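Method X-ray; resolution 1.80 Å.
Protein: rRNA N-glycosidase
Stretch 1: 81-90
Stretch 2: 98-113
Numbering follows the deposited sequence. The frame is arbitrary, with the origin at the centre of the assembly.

Stretch 1 81-90: KDRAVFLDKV
Stretch 2, residues 98-113: LFPGVTNRVTLTFDGS

The apolar centre lies on the sheet face carrying Ala84, Phe86 and Arg105. Phe86 (chi1 -64°, m; chi2 102°) brings its CZ to 3.9 Å from Phe99 CD1 and its CE2 to 4.0 Å from Leu98 CD1; the two aromatic rings meet obliquely, centroids 5.9 Å apart and planes at 34°. Ala84 CB, small enough to sit beside this pair, lies 3.7 Å from Phe99 CD1 and 4.2 Å from Val102 CG1. Arg105 (m, t, p; chi4 76°) folds one face of its guanidinium over Ala84 CB and Phe86 CE1, while NH2 approaches the edge of the Phe86 ring, 3.4 Å from CZ. The Arg105 terminal nitrogens keep hydrogen-bond partners: NH2 donates to Leu98 O (2.9 Å), and NH1 to Phe99 O and Val102 O (3.0 Å each), tying down the type II turn Phe99–Val102, where Gly101 adopts phi/psi 86/-17, at which a CB would jam against the preceding carbonyl O.

On the face of Val85 and Val106, both t, Val85 CG1 packs 3.8 Å from Leu108 CD1. Farther along, Leu87 (m, t) places CD2 3.7 Å from Phe110 CE1, and its CD1 lies 3.8 Å from Gly112 CA; an ideal CB on Gly112 would lie a tight 3.1 Å from Leu87 CD1. Ala84, Val85, Phe86 and Leu87 are buried, Phe86 with the largest area covered by the other stretch (127 Å²).

The extended backbones run parallel, strand axes crossing at -21°, with Ala84 opposite Arg105, Val85 opposite Val106 and Phe86 opposite Thr107 (CA–CA 4.6, 4.7 and 5.0 Å). Near-linear bonds fix this register: Ala84 N to Asn104 O (2.8 Å), Val106 N to Ala84 O (2.7 Å), Phe86 N to Val106 O (2.7 Å) and Leu108 N to Phe86 O (2.9 Å). At the corner formed by Thr109 and Phe110, Asp88 N donates to Phe110 O (2.9 Å).

Water finishes both ends. One molecule donates to Asp82 O (2.8 Å) and accepts from Asn104 N (3.1 Å); another donates to Asp88 OD2 (2.6 Å) and Thr109 O (2.8 Å). The contact buries 962 Å², both sides summed.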

ATOM      1  N   LYS A  81     -20.454 -15.471  -7.411  1.00 19.24           N
ATOM      2  CA  LYS A  81     -19.538 -16.230  -6.572  1.00 17.48           C
ATOM      3  C   LYS A  81     -18.216 -15.494  -6.381  1.00 13.86           C
ATOM      4  O   LYS A  81     -17.872 -14.606  -7.161  1.00 12.07           O
ATOM      5  CB  LYS A  81     -19.286 -17.606  -7.185  1.00 19.47           C
ATOM      6  CG  LYS A  81     -20.535 -18.474  -7.273  1.00 23.98           C
ATOM      7  CD  LYS A  81     -20.188 -19.911  -7.625  1.00 26.52           C
ATOM      8  CE  LYS A  81     -19.096 -20.435  -6.708  1.00 28.32           C
ATOM      9  NZ  LYS A  81     -19.422 -20.143  -5.279  1.00 30.49           N
ATOM     10  N   ASP A  82     -17.478 -15.865  -5.341  1.00 11.16           N
ATOM     11  CA  ASP A  82     -16.199 -15.216  -5.075  1.00 10.13           C
ATOM     12  C   ASP A  82     -15.190 -15.530  -6.167  1.00  7.51           C
ATOM     13  O   ASP A  82     -15.267 -16.565  -6.829  1.00  7.10           O
ATOM     14  CB  ASP A  82     -15.625 -15.665  -3.728  1.00 11.59           C
ATOM     15  CG  ASP A  82     -16.470 -15.220  -2.550  1.00 15.36           C
ATOM     16  OD1 ASP A  82     -17.027 -14.101  -2.599  1.00 14.86           O
ATOM     17  OD2 ASP A  82     -16.558 -15.981  -1.564  1.00 17.49           O
ATOM     18  N   ARG A  83     -14.246 -14.618  -6.351  1.00  6.16           N
ATOM     19  CA  ARG A  83     -13.188 -14.787  -7.337  1.00  6.09           C
ATOM     20  C   ARG A  83     -11.907 -14.240  -6.731  1.00  5.83           C
ATOM     21  O   ARG A  83     -11.887 -13.110  -6.233  1.00  7.21           O
ATOM     22  CB  ARG A  83     -13.501 -14.024  -8.630  1.00  6.59           C
ATOM     23  CG  ARG A  83     -12.315 -13.994  -9.605  1.00  5.55           C
ATOM     24  CD  ARG A  83     -12.693 -13.412 -10.960  1.00  5.88           C
ATOM     25  NE  ARG A  83     -13.236 -12.062 -10.849  1.00  7.92           N
ATOM     26  CZ  ARG A  83     -13.736 -11.372 -11.870  1.00 10.20           C
ATOM     27  NH1 ARG A  83     -13.762 -11.911 -13.084  1.00 10.22           N
ATOM     28  NH2 ARG A  83     -14.208 -10.146 -11.678  1.00  8.57           N
ATOM     29  N   ALA A  84     -10.849 -15.046  -6.759  1.00  4.65           N
ATOM     30  CA  ALA A  84      -9.556 -14.637  -6.220  1.00  5.70           C
ATOM     31  C   ALA A  84      -8.671 -14.204  -7.376  1.00  5.40           C
ATOM     32  O   ALA A  84      -8.526 -14.924  -8.364  1.00  6.51           O
ATOM     33  CB  ALA A  84      -8.900 -15.792  -5.469  1.00  3.22           C
ATOM     34  N   VAL A  85      -8.088 -13.018  -7.254  1.00  3.25           N
ATOM     35  CA  VAL A  85      -7.221 -12.492  -8.293  1.00  3.33           C
ATOM     36  C   VAL A  85      -5.859 -12.218  -7.674  1.00  5.34           C
ATOM     37  O   VAL A  85      -5.742 -11.445  -6.719  1.00  5.83           O
ATOM     38  CB  VAL A  85      -7.803 -11.186  -8.880  1.00  2.92           C
ATOM     39  CG1 VAL A  85      -6.900 -10.646  -9.981  1.00  4.72           C
ATOM     40  CG2 VAL A  85      -9.210 -11.451  -9.413  1.00  4.41           C
ATOM     41  N   PHE A  86      -4.827 -12.857  -8.215  1.00  4.99           N
ATOM     42  CA  PHE A  86      -3.479 -12.680  -7.688  1.00  5.62           C
ATOM     43  C   PHE A  86      -2.514 -12.068  -8.686  1.00  5.18           C
ATOM     44  O   PHE A  86      -2.593 -12.325  -9.884  1.00  6.09           O
ATOM     45  CB  PHE A  86      -2.886 -14.022  -7.252  1.00  5.42           C
ATOM     46  CG  PHE A  86      -3.610 -14.678  -6.111  1.00  6.06           C
ATOM     47  CD1 PHE A  86      -4.487 -15.733  -6.343  1.00  5.18           C
ATOM     48  CD2 PHE A  86      -3.387 -14.263  -4.798  1.00  5.90           C
ATOM     49  CE1 PHE A  86      -5.130 -16.371  -5.285  1.00  6.57           C
ATOM     50  CE2 PHE A  86      -4.027 -14.894  -3.731  1.00  6.29           C
ATOM     51  CZ  PHE A  86      -4.898 -15.951  -3.975  1.00  6.49           C
ATOM     52  N   LEU A  87      -1.592 -11.263  -8.174  1.00  5.18           N
ATOM     53  CA  LEU A  87      -0.562 -10.671  -9.010  1.00  5.32           C
ATOM     54  C   LEU A  87       0.422 -11.809  -9.261  1.00  6.46           C
ATOM     55  O   LEU A  87       0.445 -12.788  -8.512  1.00  6.30           O
ATOM     56  CB  LEU A  87       0.137  -9.533  -8.259  1.00  6.27           C
ATOM     57  CG  LEU A  87      -0.651  -8.228  -8.150  1.00  6.27           C
ATOM     58  CD1 LEU A  87      -0.107  -7.379  -7.007  1.00  5.99           C
ATOM     59  CD2 LEU A  87      -0.563  -7.488  -9.481  1.00  7.13           C
ATOM     60  N   ASP A  88       1.225 -11.701 -10.313  1.00  5.11           N
ATOM     61  CA  ASP A  88       2.200 -12.741 -10.604  1.00  8.22           C
ATOM     62  C   ASP A  88       3.380 -12.576  -9.649  1.00  8.89           C
ATOM     63  O   ASP A  88       3.603 -11.495  -9.096  1.00  7.55           O
ATOM     64  CB  ASP A  88       2.666 -12.628 -12.065  1.00  9.39           C
ATOM     65  CG  ASP A  88       3.545 -13.795 -12.501  1.00 12.15           C
ATOM     66  OD1 ASP A  88       3.335 -14.931 -12.017  1.00 12.08           O
ATOM     67  OD2 ASP A  88       4.437 -13.577 -13.350  1.00 13.45           O
ATOM     68  N   LYS A  89       4.112 -13.662  -9.426  1.00  9.73           N
ATOM     69  CA  LYS A  89       5.293 -13.639  -8.568  1.00 10.92           C
ATOM     70  C   LYS A  89       5.064 -13.353  -7.082  1.00 10.74           C
ATOM     71  O   LYS A  89       5.956 -12.828  -6.414  1.00 11.71           O
ATOM     72  CB  LYS A  89       6.306 -12.626  -9.111  1.00 14.69           C
ATOM     73  CG  LYS A  89       6.557 -12.725 -10.609  1.00 16.97           C
ATOM     74  CD  LYS A  89       7.059 -14.100 -11.016  1.00 20.79           C
ATOM     75  CE  LYS A  89       7.358 -14.144 -12.512  1.00 22.61           C
ATOM     76  NZ  LYS A  89       7.782 -15.502 -12.957  1.00 25.99           N
ATOM     77  N   VAL A  90       3.887 -13.680  -6.559  1.00  8.43           N
ATOM     78  CA  VAL A  90       3.635 -13.464  -5.137  1.00  8.20           C
ATOM     79  C   VAL A  90       4.088 -14.716  -4.381  1.00 10.04           C
ATOM     80  O   VAL A  90       4.296 -15.772  -4.985  1.00  8.71           O
ATOM     81  CB  VAL A  90       2.134 -13.187  -4.853  1.00  7.91           C
ATOM     82  CG1 VAL A  90       1.721 -11.873  -5.507  1.00  7.72           C
ATOM     83  CG2 VAL A  90       1.276 -14.336  -5.363  1.00  7.17           C
ATOM     84  N   LEU A  98      -4.498 -17.926   0.950  1.00  5.97           N
ATOM     85  CA  LEU A  98      -5.497 -16.861   0.898  1.00  6.11           C
ATOM     86  C   LEU A  98      -6.790 -17.300   0.230  1.00  5.99           C
ATOM     87  O   LEU A  98      -6.780 -18.146  -0.667  1.00  7.76           O
ATOM     88  CB  LEU A  98      -4.949 -15.633   0.159  1.00  6.77           C
ATOM     89  CG  LEU A  98      -3.982 -14.751   0.953  1.00  5.34           C
ATOM     90  CD1 LEU A  98      -3.367 -13.707   0.035  1.00  6.46           C
ATOM     91  CD2 LEU A  98      -4.731 -14.095   2.112  1.00  6.63           C
ATOM     92  N   PHE A  99      -7.899 -16.721   0.684  1.00  6.11           N
ATOM     93  CA  PHE A  99      -9.221 -16.998   0.122  1.00  6.43           C
ATOM     94  C   PHE A  99      -9.458 -18.496  -0.053  1.00  7.99           C
ATOM     95  O   PHE A  99      -9.742 -18.973  -1.152  1.00  9.02           O
ATOM     96  CB  PHE A  99      -9.340 -16.276  -1.216  1.00  5.76           C
ATOM     97  CG  PHE A  99      -8.835 -14.855  -1.179  1.00  5.70           C
ATOM     98  CD1 PHE A  99      -7.968 -14.385  -2.162  1.00  6.22           C
ATOM     99  CD2 PHE A  99      -9.224 -13.990  -0.160  1.00  6.30           C
ATOM    100  CE1 PHE A  99      -7.494 -13.068  -2.131  1.00  7.43           C
ATOM    101  CE2 PHE A  99      -8.756 -12.672  -0.120  1.00  7.72           C
ATOM    102  CZ  PHE A  99      -7.890 -12.215  -1.110  1.00  6.18           C
ATOM    103  N   PRO A 100      -9.367 -19.255   1.047  1.00  9.35           N
ATOM    104  CA  PRO A 100      -9.566 -20.706   1.006  1.00 10.18           C
ATOM    105  C   PRO A 100     -10.915 -21.144   0.443  1.00  9.05           C
ATOM    106  O   PRO A 100     -11.952 -20.560   0.755  1.00 11.00           O
ATOM    107  CB  PRO A 100      -9.379 -21.118   2.463  1.00 10.53           C
ATOM    108  CG  PRO A 100      -9.885 -19.916   3.215  1.00 10.17           C
ATOM    109  CD  PRO A 100      -9.270 -18.774   2.436  1.00  9.46           C
ATOM    110  N   GLY A 101     -10.888 -22.170  -0.399  1.00  9.24           N
ATOM    111  CA  GLY A 101     -12.115 -22.686  -0.972  1.00  9.94           C
ATOM    112  C   GLY A 101     -12.605 -22.004  -2.233  1.00  9.37           C
ATOM    113  O   GLY A 101     -13.450 -22.554  -2.934  1.00  8.50           O
ATOM    114  N   VAL A 102     -12.098 -20.808  -2.523  1.00  9.16           N
ATOM    115  CA  VAL A 102     -12.509 -20.082  -3.727  1.00  7.74           C
ATOM    116  C   VAL A 102     -11.830 -20.748  -4.928  1.00  8.48           C
ATOM    117  O   VAL A 102     -10.604 -20.738  -5.034  1.00  8.75           O
ATOM    118  CB  VAL A 102     -12.096 -18.590  -3.635  1.00  5.93           C
ATOM    119  CG1 VAL A 102     -12.509 -17.844  -4.903  1.00  5.72           C
ATOM    120  CG2 VAL A 102     -12.750 -17.955  -2.406  1.00  4.49           C
ATOM    121  N   THR A 103     -12.627 -21.328  -5.825  1.00  7.02           N
ATOM    122  CA  THR A 103     -12.082 -22.034  -6.981  1.00  8.06           C
ATOM    123  C   THR A 103     -11.773 -21.198  -8.218  1.00  7.12           C
ATOM    124  O   THR A 103     -10.944 -21.596  -9.039  1.00  7.53           O
ATOM    125  CB  THR A 103     -12.995 -23.205  -7.391  1.00  8.78           C
ATOM    126  OG1 THR A 103     -14.294 -22.708  -7.731  1.00 10.57           O
ATOM    127  CG2 THR A 103     -13.119 -24.197  -6.243  1.00 10.06           C
ATOM    128  N   ASN A 104     -12.444 -20.060  -8.369  1.00  6.99           N
ATOM    129  CA  ASN A 104     -12.179 -19.183  -9.504  1.00  6.75           C
ATOM    130  C   ASN A 104     -10.970 -18.368  -9.060  1.00  6.68           C
ATOM    131  O   ASN A 104     -11.123 -17.335  -8.413  1.00  6.82           O
ATOM    132  CB  ASN A 104     -13.362 -18.241  -9.770  1.00  7.01           C
ATOM    133  CG  ASN A 104     -13.149 -17.364 -10.998  1.00  6.70           C
ATOM    134  OD1 ASN A 104     -12.037 -17.271 -11.525  1.00  5.14           O
ATOM    135  ND2 ASN A 104     -14.216 -16.710 -11.455  1.00  7.85           N
ATOM    136  N   ARG A 105      -9.778 -18.855  -9.388  1.00  6.01           N
ATOM    137  CA  ARG A 105      -8.538 -18.186  -9.004  1.00  5.36           C
ATOM    138  C   ARG A 105      -7.783 -17.748 -10.253  1.00  6.38           C
ATOM    139  O   ARG A 105      -7.472 -18.554 -11.129  1.00  6.24           O
ATOM    140  CB  ARG A 105      -7.680 -19.130  -8.155  1.00  6.38           C
ATOM    141  CG  ARG A 105      -8.439 -19.733  -6.969  1.00  7.52           C
ATOM    142  CD  ARG A 105      -7.600 -20.741  -6.179  1.00  7.18           C
ATOM    143  NE  ARG A 105      -6.648 -20.122  -5.253  1.00  6.52           N
ATOM    144  CZ  ARG A 105      -6.975 -19.567  -4.086  1.00  7.80           C
ATOM    145  NH1 ARG A 105      -8.241 -19.539  -3.683  1.00  5.99           N
ATOM    146  NH2 ARG A 105      -6.027 -19.054  -3.309  1.00  7.17           N
ATOM    147  N   VAL A 106      -7.495 -16.457 -10.324  1.00  5.35           N
ATOM    148  CA  VAL A 106      -6.814 -15.888 -11.473  1.00  6.56           C
ATOM    149  C   VAL A 106      -5.396 -15.441 -11.151  1.00  7.69           C
ATOM    150  O   VAL A 106      -5.168 -14.737 -10.172  1.00  7.63           O
ATOM    151  CB  VAL A 106      -7.605 -14.665 -12.014  1.00  6.46           C
ATOM    152  CG1 VAL A 106      -6.836 -13.987 -13.145  1.00  7.93           C
ATOM    153  CG2 VAL A 106      -8.980 -15.109 -12.494  1.00  8.75           C
ATOM    154  N   THR A 107      -4.444 -15.873 -11.968  1.00  9.60           N
ATOM    155  CA  THR A 107      -3.064 -15.457 -11.798  1.00 11.56           C
ATOM    156  C   THR A 107      -2.816 -14.501 -12.951  1.00 10.48           C
ATOM    157  O   THR A 107      -2.824 -14.910 -14.114  1.00  9.48           O
ATOM    158  CB  THR A 107      -2.069 -16.641 -11.875  1.00 14.47           C
ATOM    159  OG1 THR A 107      -2.438 -17.521 -12.946  1.00 19.02           O
ATOM    160  CG2 THR A 107      -2.052 -17.406 -10.559  1.00 18.44           C
ATOM    161  N   LEU A 108      -2.635 -13.224 -12.624  1.00  7.99           N
ATOM    162  CA  LEU A 108      -2.398 -12.191 -13.625  1.00  8.42           C
ATOM    163  C   LEU A 108      -1.037 -12.394 -14.292  1.00  8.90           C
ATOM    164  O   LEU A 108      -0.168 -13.081 -13.754  1.00  8.83           O
ATOM    165  CB  LEU A 108      -2.476 -10.807 -12.968  1.00  7.70           C
ATOM    166  CG  LEU A 108      -3.841 -10.478 -12.342  1.00  5.86           C
ATOM    167  CD1 LEU A 108      -3.747  -9.227 -11.473  1.00  5.11           C
ATOM    168  CD2 LEU A 108      -4.872 -10.299 -13.452  1.00  5.13           C
ATOM    169  N   THR A 109      -0.858 -11.797 -15.466  1.00  9.62           N
ATOM    170  CA  THR A 109       0.392 -11.941 -16.198  1.00 10.60           C
ATOM    171  C   THR A 109       1.472 -10.962 -15.750  1.00 10.41           C
ATOM    172  O   THR A 109       2.626 -11.084 -16.158  1.00 13.04           O
ATOM    173  CB  THR A 109       0.172 -11.784 -17.719  1.00 10.37           C
ATOM    174  OG1 THR A 109      -0.391 -10.496 -17.994  1.00 12.53           O
ATOM    175  CG2 THR A 109      -0.769 -12.870 -18.236  1.00 10.79           C
ATOM    176  N   PHE A 110       1.098  -9.996 -14.917  1.00  8.76           N
ATOM    177  CA  PHE A 110       2.050  -9.009 -14.415  1.00  8.23           C
ATOM    178  C   PHE A 110       2.195  -9.073 -12.894  1.00  8.79           C
ATOM    179  O   PHE A 110       1.281  -9.515 -12.193  1.00  6.15           O
ATOM    180  CB  PHE A 110       1.635  -7.591 -14.856  1.00  7.99           C
ATOM    181  CG  PHE A 110       0.214  -7.219 -14.505  1.00  7.86           C
ATOM    182  CD1 PHE A 110      -0.110  -6.736 -13.240  1.00  8.49           C
ATOM    183  CD2 PHE A 110      -0.800  -7.337 -15.454  1.00  9.18           C
ATOM    184  CE1 PHE A 110      -1.427  -6.371 -12.926  1.00  9.07           C
ATOM    185  CE2 PHE A 110      -2.117  -6.974 -15.150  1.00  9.90           C
ATOM    186  CZ  PHE A 110      -2.430  -6.490 -13.885  1.00  8.82           C
ATOM    187  N   ASP A 111       3.352  -8.651 -12.387  1.00  9.76           N
ATOM    188  CA  ASP A 111       3.581  -8.659 -10.946  1.00 10.44           C
ATOM    189  C   ASP A 111       3.235  -7.299 -10.342  1.00 10.28           C
ATOM    190  O   ASP A 111       2.796  -6.392 -11.053  1.00  9.70           O
ATOM    191  CB  ASP A 111       5.032  -9.058 -10.626  1.00  9.35           C
ATOM    192  CG  ASP A 111       6.051  -8.019 -11.063  1.00 13.39           C
ATOM    193  OD1 ASP A 111       7.219  -8.403 -11.283  1.00 14.88           O
ATOM    194  OD2 ASP A 111       5.703  -6.828 -11.169  1.00 12.95           O
ATOM    195  N   GLY A 112       3.439  -7.160  -9.035  1.00  9.48           N
ATOM    196  CA  GLY A 112       3.096  -5.920  -8.361  1.00  9.72           C
ATOM    197  C   GLY A 112       4.093  -4.775  -8.341  1.00  9.70           C
ATOM    198  O   GLY A 112       3.861  -3.779  -7.654  1.00 10.09           O
ATOM    199  N   SER A 113       5.196  -4.891  -9.071  1.00  8.59           N
ATOM    200  CA  SER A 113       6.173  -3.810  -9.092  1.00  7.40           C
ATOM    201  C   SER A 113       5.551  -2.640  -9.845  1.00  6.92           C
ATOM    202  O   SER A 113       4.715  -2.836 -10.726  1.00  4.21           O
ATOM    203  CB  SER A 113       7.462  -4.259  -9.787  1.00  8.45           C
ATOM    204  OG  SER A 113       7.227  -4.619 -11.138  1.00  7.63           O
TER
HETATM  205  O   HOH W   1     -15.185 -19.368  -7.052  1.00  8.26           O
HETATM  206  O   HOH W   2     -16.533 -16.555  -9.400  1.00  8.97           O
HETATM  207  O   HOH W   3     -13.479 -14.820 -13.895  1.00 15.09           O
HETATM  208  O   HOH W   4       3.845  -9.403  -7.146  1.00 10.10           O
HETATM  209  O   HOH W   5       5.050 -11.562 -14.831  1.00 30.18           O